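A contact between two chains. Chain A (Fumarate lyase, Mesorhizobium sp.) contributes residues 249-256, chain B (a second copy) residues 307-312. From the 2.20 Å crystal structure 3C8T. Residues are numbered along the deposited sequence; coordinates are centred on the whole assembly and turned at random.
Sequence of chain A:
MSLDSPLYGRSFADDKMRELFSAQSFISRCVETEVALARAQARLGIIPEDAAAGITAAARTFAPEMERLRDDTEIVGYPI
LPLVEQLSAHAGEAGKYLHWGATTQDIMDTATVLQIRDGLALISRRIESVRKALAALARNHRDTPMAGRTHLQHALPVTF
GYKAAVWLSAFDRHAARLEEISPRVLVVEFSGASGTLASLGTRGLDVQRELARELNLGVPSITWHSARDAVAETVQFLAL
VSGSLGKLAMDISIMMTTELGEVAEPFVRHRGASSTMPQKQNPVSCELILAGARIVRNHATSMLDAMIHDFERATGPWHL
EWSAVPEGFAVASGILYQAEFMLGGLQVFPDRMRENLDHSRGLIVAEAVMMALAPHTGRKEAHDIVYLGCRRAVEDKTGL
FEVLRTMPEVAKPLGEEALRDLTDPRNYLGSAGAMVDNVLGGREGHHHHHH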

# COMPACT_ATOMS: atom_id res chain seq x y z
N ALA A 249 -16.15 0.99 14.01
CA ALA A 249 -16.62 -0.34 13.57
C ALA A 249 -15.91 -1.44 14.31
O ALA A 249 -16.51 -2.45 14.60
CB ALA A 249 -16.45 -0.53 12.08
N MET A 250 -14.61 -1.25 14.58
CA MET A 250 -13.84 -2.15 15.42
C MET A 250 -14.49 -2.22 16.79
O MET A 250 -14.69 -3.32 17.33
CB MET A 250 -12.37 -1.72 15.59
CG MET A 250 -11.41 -2.38 14.59
SD MET A 250 -11.45 -4.23 14.50
CE MET A 250 -10.27 -4.69 15.76
N ASP A 251 -14.77 -1.04 17.36
CA ASP A 251 -15.27 -0.96 18.72
C ASP A 251 -16.62 -1.67 18.81
O ASP A 251 -16.81 -2.52 19.64
CB ASP A 251 -15.39 0.51 19.20
CG ASP A 251 -14.05 1.17 19.40
OD1 ASP A 251 -13.02 0.51 19.20
OD2 ASP A 251 -14.01 2.37 19.77
N ILE A 252 -17.55 -1.33 17.93
CA ILE A 252 -18.88 -1.96 17.94
C ILE A 252 -18.84 -3.48 17.73
O ILE A 252 -19.43 -4.22 18.50
CB ILE A 252 -19.86 -1.26 16.96
CG1 ILE A 252 -20.20 0.15 17.51
CG2 ILE A 252 -21.13 -2.13 16.71
CD1 ILE A 252 -20.50 1.17 16.44
N SER A 253 -18.11 -3.95 16.72
CA SER A 253 -18.08 -5.40 16.46
C SER A 253 -17.47 -6.17 17.63
O SER A 253 -17.89 -7.28 17.93
CB SER A 253 -17.42 -5.75 15.12
OG SER A 253 -16.07 -5.45 15.15
N ILE A 254 -16.51 -5.56 18.33
CA ILE A 254 -15.91 -6.20 19.50
C ILE A 254 -16.89 -6.11 20.70
O ILE A 254 -17.07 -7.07 21.43
CB ILE A 254 -14.54 -5.63 19.85
CG1 ILE A 254 -13.52 -5.91 18.71
CG2 ILE A 254 -14.13 -6.15 21.28
CD1 ILE A 254 -12.09 -5.21 18.92
N MET A 255 -17.61 -5.02 20.83
CA MET A 255 -18.63 -4.96 21.89
C MET A 255 -19.79 -5.98 21.63
O MET A 255 -20.55 -6.30 22.55
CB MET A 255 -19.13 -3.52 22.09
CG MET A 255 -18.12 -2.52 22.74
SD MET A 255 -18.69 -0.78 22.57
CE MET A 255 -20.06 -0.83 23.62
N MET A 256 -19.91 -6.50 20.40
CA MET A 256 -20.90 -7.57 20.04
C MET A 256 -20.44 -8.99 20.32
O MET A 256 -21.20 -9.96 20.14
CB MET A 256 -21.38 -7.45 18.58
CG MET A 256 -22.33 -6.25 18.33
SD MET A 256 -22.91 -6.06 16.60
CE MET A 256 -23.93 -7.51 16.40
N MET B 307 -5.08 4.35 12.45
CA MET B 307 -6.36 4.99 12.80
C MET B 307 -7.38 4.01 13.32
O MET B 307 -8.28 4.41 14.07
CB MET B 307 -6.98 5.67 11.57
CG MET B 307 -6.29 6.96 11.16
SD MET B 307 -7.19 7.76 9.84
CE MET B 307 -8.50 8.43 10.86
N ILE B 308 -7.29 2.74 12.91
CA ILE B 308 -8.23 1.72 13.42
C ILE B 308 -7.72 1.34 14.79
O ILE B 308 -7.02 0.33 14.96
CB ILE B 308 -8.32 0.43 12.55
CG1 ILE B 308 -8.21 0.70 11.05
CG2 ILE B 308 -9.56 -0.35 12.86
CD1 ILE B 308 -9.24 1.59 10.46
N HIS B 309 -8.05 2.18 15.76
CA HIS B 309 -7.41 2.15 17.05
C HIS B 309 -8.52 1.88 18.10
O HIS B 309 -9.27 2.78 18.55
CB HIS B 309 -6.76 3.50 17.25
CG HIS B 309 -5.94 3.62 18.49
ND1 HIS B 309 -4.67 4.15 18.49
CD2 HIS B 309 -6.22 3.31 19.78
CE1 HIS B 309 -4.19 4.15 19.72
NE2 HIS B 309 -5.11 3.66 20.53
N ASP B 310 -8.62 0.61 18.47
CA ASP B 310 -9.78 0.14 19.19
C ASP B 310 -9.81 0.65 20.65
O ASP B 310 -8.77 0.83 21.29
CB ASP B 310 -9.90 -1.36 19.06
CG ASP B 310 -8.58 -2.07 19.34
OD1 ASP B 310 -7.67 -2.04 18.44
OD2 ASP B 310 -8.46 -2.67 20.43
N PHE B 311 -11.03 0.98 21.09
CA PHE B 311 -11.32 1.43 22.46
C PHE B 311 -10.47 2.61 22.90
O PHE B 311 -10.34 3.57 22.14
CB PHE B 311 -11.32 0.25 23.44
CG PHE B 311 -12.35 -0.79 23.09
CD1 PHE B 311 -13.71 -0.51 23.26
CD2 PHE B 311 -11.97 -2.00 22.52
CE1 PHE B 311 -14.68 -1.43 22.88
CE2 PHE B 311 -12.94 -2.96 22.15
CZ PHE B 311 -14.31 -2.65 22.32
N GLU B 312 -9.93 2.55 24.12
CA GLU B 312 -9.40 3.74 24.75
C GLU B 312 -7.87 3.79 24.60
O GLU B 312 -7.24 4.82 24.88
CB GLU B 312 -9.89 3.85 26.21
CG GLU B 312 -11.39 4.26 26.35
CD GLU B 312 -12.38 3.32 25.61
OE1 GLU B 312 -12.63 2.17 26.09
OE2 GLU B 312 -12.88 3.72 24.54

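A helix from chain A meets an irregular segment of chain B. Residues 249-255 of chain A continue a helix that begins earlier in the chain. Residues 307-312 of chain B form no regular helix or strand. The backbones come nearest at Asp251(A) and Asp310(B), whose CA atoms lie 5.6 Å apart. Together the two stretches bury 353 Å².

The helical repeat decides which side chains of chain A take part. Met250(A) and Ile254(A), one turn apart, direct their CA-to-CB bonds toward chain B. Asp251(A) and Met255(A), also one turn apart, start out sideways and still make contact. Ile252(A) points away. Ser253(A) has chi1 p, and its side-chain hydroxyl, Ser253(A) OG, donates to Ala249(A) O at 3.1 Å. That hydroxyl donates within its own helix, and the side chain does not reach the chain B stretch.

The polar link is a single hydrogen bond. Phe311(B) N donates to Asp251(A) OD1 at 2.8 Å, with an angle of 169° at the hydrogen. The bond is short and nearly straight. A backbone amide in an irregular segment has no regular helix or strand partner, and here a carboxylate from the other chain accepts from it. Asp251(A) has chi1 m and chi2 near 0°. Its CA-to-CB bond runs sideways, but this conformation brings the carboxylate closer to chain B. Asp251(A) OD1 also lies 3.3 Å from Asp310(B) CA, because the chain leads directly from there to the bonded amide. OD2 is hydrogen-bonded to a residue next to one of the stretches, so both carboxylate oxygens are engaged.

Phe311(B) has the largest area covered in the contact, 105 Å². Its backbone has a positive phi, 55°, with psi at -134°. The side chain, with chi1 m and chi2 -71°, also starts sideways and brings its ring nearer the helix. Asp251(A) OD1 lies over one face of the ring, 4.2 Å from Phe311(B) CG. Two apolar side chains meet the ring edge. Ile254(A) CG2 is 3.5 Å from Phe311(B) CE2, and Met255(A) CG is 3.6 Å from Phe311(B) CE1. Ile254(A) is in the common m, t conformation. Met255(A) is m, t, p, and Met255(A) SD sits 5.5 Å from the centroid of the Phe311(B) ring, also at the edge. One residue thus joins chain A through a polar backbone group and an apolar ring.

A second apolar contact lies at the other end of the interface. Met250(A) CG approaches Ile308(B) CG2 to 3.2 Å, a tight distance for two carbons. Met250(A) makes this approach with chi1 at -95°, between wells, and with chi2 and chi3 both m. Ile308(B) is m, m, its chi1 of -37° shifted from the centre of the well.

Between these contacts, Asp310(B) lies with chi1 p. Asp310(B) CB is 4.3 Å from Met250(A) CB and 4.4 Å from Ile254(A) CD1. These are loose carbon contacts, and its carboxylate makes no hydrogen bond to the helix stretch.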